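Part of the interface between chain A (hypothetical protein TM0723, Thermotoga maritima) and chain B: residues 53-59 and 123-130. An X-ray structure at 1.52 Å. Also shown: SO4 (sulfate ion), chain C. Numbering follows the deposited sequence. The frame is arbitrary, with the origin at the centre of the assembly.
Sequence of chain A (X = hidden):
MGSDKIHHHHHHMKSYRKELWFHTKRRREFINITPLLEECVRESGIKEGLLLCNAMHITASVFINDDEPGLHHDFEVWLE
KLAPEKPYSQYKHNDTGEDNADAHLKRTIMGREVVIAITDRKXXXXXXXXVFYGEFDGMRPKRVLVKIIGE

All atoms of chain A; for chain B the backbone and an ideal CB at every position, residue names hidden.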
# COMPACT_ATOMS: atom_id res chain seq x y z
N CYS A 53 10.50 -3.34 -1.63
CA CYS A 53 11.06 -3.45 -0.32
C CYS A 53 9.93 -3.60 0.68
O CYS A 53 9.08 -2.70 0.81
CB CYS A 53 11.88 -2.20 -0.01
SG CYS A 53 12.68 -2.28 1.60
N ASN A 54 9.94 -4.72 1.40
CA ASN A 54 8.85 -5.03 2.31
C ASN A 54 9.33 -5.56 3.64
O ASN A 54 10.35 -6.21 3.73
CB ASN A 54 7.83 -5.96 1.67
CG ASN A 54 8.35 -7.39 1.48
OD1 ASN A 54 8.85 -7.72 0.40
ND2 ASN A 54 8.21 -8.25 2.51
N ALA A 55 8.53 -5.29 4.68
CA ALA A 55 8.71 -5.92 5.97
C ALA A 55 8.33 -7.39 5.83
O ALA A 55 7.25 -7.69 5.33
CB ALA A 55 7.85 -5.24 6.99
N MET A 56 9.20 -8.28 6.29
CA MET A 56 8.93 -9.72 6.25
C MET A 56 8.18 -10.17 7.49
O MET A 56 7.76 -11.31 7.58
CB MET A 56 10.22 -10.49 6.13
CG MET A 56 10.99 -10.13 4.90
SD MET A 56 12.42 -11.20 4.58
CE MET A 56 11.67 -12.61 3.78
N HIS A 57 8.02 -9.26 8.44
CA HIS A 57 7.27 -9.51 9.68
C HIS A 57 6.00 -8.70 9.64
O HIS A 57 5.93 -7.64 9.04
CB HIS A 57 8.16 -9.17 10.87
CG HIS A 57 9.32 -10.09 10.98
ND1 HIS A 57 9.36 -11.18 11.82
CD2 HIS A 57 10.48 -10.11 10.27
CE1 HIS A 57 10.50 -11.84 11.61
NE2 HIS A 57 11.19 -11.21 10.68
N ILE A 58 4.98 -9.23 10.29
CA ILE A 58 3.62 -8.71 10.17
C ILE A 58 3.28 -7.68 11.25
O ILE A 58 2.12 -7.27 11.39
CB ILE A 58 2.59 -9.88 10.11
CG1 ILE A 58 2.71 -10.76 11.36
CG2 ILE A 58 2.81 -10.72 8.84
CD1 ILE A 58 1.67 -11.85 11.45
N THR A 59 4.32 -7.24 11.96
CA THR A 59 4.26 -6.22 12.99
C THR A 59 5.22 -5.06 12.70
O THR A 59 5.60 -4.31 13.62
CB THR A 59 4.61 -6.81 14.34
OG1 THR A 59 5.85 -7.52 14.24
CG2 THR A 59 3.52 -7.75 14.79
N UNK B 123 7.10 -17.89 -3.34
CA UNK B 123 6.88 -16.61 -2.68
C UNK B 123 7.92 -16.46 -1.57
O UNK B 123 8.15 -17.40 -0.80
CB UNK B 123 5.46 -16.51 -2.12
N UNK B 124 8.55 -15.29 -1.52
CA UNK B 124 9.66 -15.03 -0.61
C UNK B 124 9.10 -14.34 0.62
O UNK B 124 9.01 -13.11 0.67
CB UNK B 124 10.75 -14.18 -1.27
N UNK B 125 8.64 -15.14 1.58
CA UNK B 125 7.85 -14.67 2.71
C UNK B 125 8.57 -14.92 4.02
O UNK B 125 9.35 -15.89 4.15
CB UNK B 125 6.48 -15.35 2.73
N UNK B 126 8.25 -14.07 4.99
CA UNK B 126 8.70 -14.25 6.35
C UNK B 126 7.88 -15.33 7.02
O UNK B 126 6.96 -15.86 6.42
CB UNK B 126 8.61 -12.94 7.13
N UNK B 127 8.22 -15.63 8.28
CA UNK B 127 7.70 -16.81 8.94
C UNK B 127 6.19 -16.83 9.16
O UNK B 127 5.61 -17.91 9.20
CB UNK B 127 8.40 -16.96 10.29
N UNK B 128 5.58 -15.67 9.31
CA UNK B 128 4.17 -15.59 9.68
C UNK B 128 3.32 -14.88 8.65
O UNK B 128 2.15 -14.63 8.90
CB UNK B 128 4.03 -14.88 11.03
N UNK B 129 3.92 -14.54 7.51
CA UNK B 129 3.17 -13.88 6.45
C UNK B 129 2.16 -14.80 5.81
O UNK B 129 2.51 -15.86 5.30
CB UNK B 129 4.12 -13.34 5.38
N UNK B 130 0.90 -14.39 5.86
CA UNK B 130 -0.16 -15.06 5.13
C UNK B 130 -0.95 -14.03 4.35
O UNK B 130 -1.15 -12.91 4.82
CB UNK B 130 -1.07 -15.85 6.07
S SO4 C . 6.08 -11.36 13.30
O1 SO4 C . 7.33 -11.95 13.75
O2 SO4 C . 4.93 -12.00 13.90
O3 SO4 C . 5.94 -11.52 11.84
O4 SO4 C . 6.16 -9.96 13.63

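Position 123 of chain B lies beyond the reach of the chain A stretch: nothing of it comes within 5.5 Å of the ideal CB, so almost any side chain would do. The residue is B:Met123, which makes no contact here.

At 124 the CA-to-CB bond runs sideways, and the ideal CB stands 5.4 Å from A:Met56 CE. Chain A offers only a methyl group at this point, so a small, polar or apolar residue could all fit. The deposited B:Asp124 brings its OD1 to 4.0 Å from A:Met56 CE, but its carboxylate finds its hydrogen bonds elsewhere in the structure. Its backbone matters more: water 2 accepts from A:Asn54 ND2 (2.8 Å) and lies 2.7 Å from B:Asp124 O, to which it can donate, joining the two chains.

Position 125 points away from chain A, which leaves the side chain unconstrained by this contact. It is B:Leu125, whose backbone C packs 3.9 Å from A:Met56 CE.

Position 126 is the most restricted. Its CA-to-CB direction is toward chain A, and the ideal CB would sit 1.9 Å from A:Met56 O, a clash. The phi/psi of -76/178 would be open to any residue, so it is the neighbouring carbonyl, rather than the backbone conformation, that calls for glycine. B:Gly126 it is, and without a side chain its CA approaches A:Met56 O to 3.3 Å in a CA-H...O contact.

Position 127 is the second residue of a type I turn running from 126 to 129, with phi near -64°, a place where proline is at home; its CB meets no part of chain A within 5.5 Å, so other residues would also be tolerated. B:Pro127 fills it, placing its CG 4.1 Å from A:His57 CE1.

At 128 the bond is again sideways, with the ideal CB 3.9 Å from A:Ile58 CD1. An apolar start to the side chain suits this methyl, while the nearby sulfate could also favour a polar or basic group. The residue is B:Trp128: its CB packs 3.9 Å from A:Ile58 CD1, and its ring then leads away, with CD1 3.6 Å from sulfate O2. Its backbone N donates to water 3 (2.8 Å), which in turn donates to A:Met56 O (2.8 Å).

Position 129 has its CB 4.5 Å from A:Ile58 CG2, near the carbonyls of A:Met56 and A:Ala55. These acceptors favour a long side chain with an apolar stem and a donor end, Gln, Lys or Arg; Glu suits if its carboxylate takes the backbone N of 126 and water separates it from a carbonyl. In B:Glu129 the stem lies against A:Ile58, CG to CG2 at 4.0 Å. Its OE1 accepts from B:Gly126 N (2.7 Å), bracing the turn, and lies 2.7 Å from water 2, a possible donor. Water 4 sits 2.6 Å from B:Glu129 OE2 and 2.8 Å from A:Ala55 O, within reach to donate to either.

Position 130 points sideways, its ideal CB over 5.5 Å from the stretch, so most side chains would do. B:Gln130 donates a weak hydrogen bond from NE2 to B:Glu129 O (3.1 Å).

Chain B 123-130: MDLGPWEQ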
# COMPACT_ATOMS: atom_id res chain seq x y z
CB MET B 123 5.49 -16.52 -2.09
CG MET B 123 4.44 -16.34 -3.18
SD MET B 123 2.81 -15.96 -2.51
CE MET B 123 2.41 -17.57 -1.85
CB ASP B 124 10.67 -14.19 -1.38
CG ASP B 124 12.04 -14.22 -0.81
OD1 ASP B 124 12.24 -14.66 0.35
OD2 ASP B 124 12.94 -13.75 -1.53
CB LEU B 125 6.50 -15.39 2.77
CG LEU B 125 5.57 -15.20 1.58
CD1 LEU B 125 4.30 -16.01 1.72
CD2 LEU B 125 5.29 -13.76 1.36
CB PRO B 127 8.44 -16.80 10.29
CG PRO B 127 8.82 -15.39 10.51
CD PRO B 127 9.14 -14.86 9.14
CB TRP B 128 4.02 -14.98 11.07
CG TRP B 128 4.80 -15.75 12.08
CD1 TRP B 128 5.88 -15.32 12.76
CD2 TRP B 128 4.61 -17.12 12.43
NE1 TRP B 128 6.37 -16.34 13.56
CE2 TRP B 128 5.60 -17.46 13.37
CE3 TRP B 128 3.68 -18.10 12.04
CZ2 TRP B 128 5.69 -18.73 13.93
CZ3 TRP B 128 3.77 -19.37 12.61
CH2 TRP B 128 4.77 -19.67 13.54
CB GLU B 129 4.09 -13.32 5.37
CG GLU B 129 5.00 -12.20 5.81
CD GLU B 129 5.67 -11.51 4.64
OE1 GLU B 129 6.72 -12.01 4.20
OE2 GLU B 129 5.13 -10.50 4.14
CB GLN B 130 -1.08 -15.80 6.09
CG GLN B 130 -0.46 -16.98 6.82
CD GLN B 130 -0.29 -18.20 5.95
OE1 GLN B 130 -1.25 -18.84 5.57
NE2 GLN B 130 0.94 -18.49 5.59
O HOH W 1 7.85 -10.15 -0.63
O HOH W 2 8.35 -11.08 2.31
O HOH W 3 6.49 -12.98 9.46
O HOH W 4 4.71 -8.66 5.97
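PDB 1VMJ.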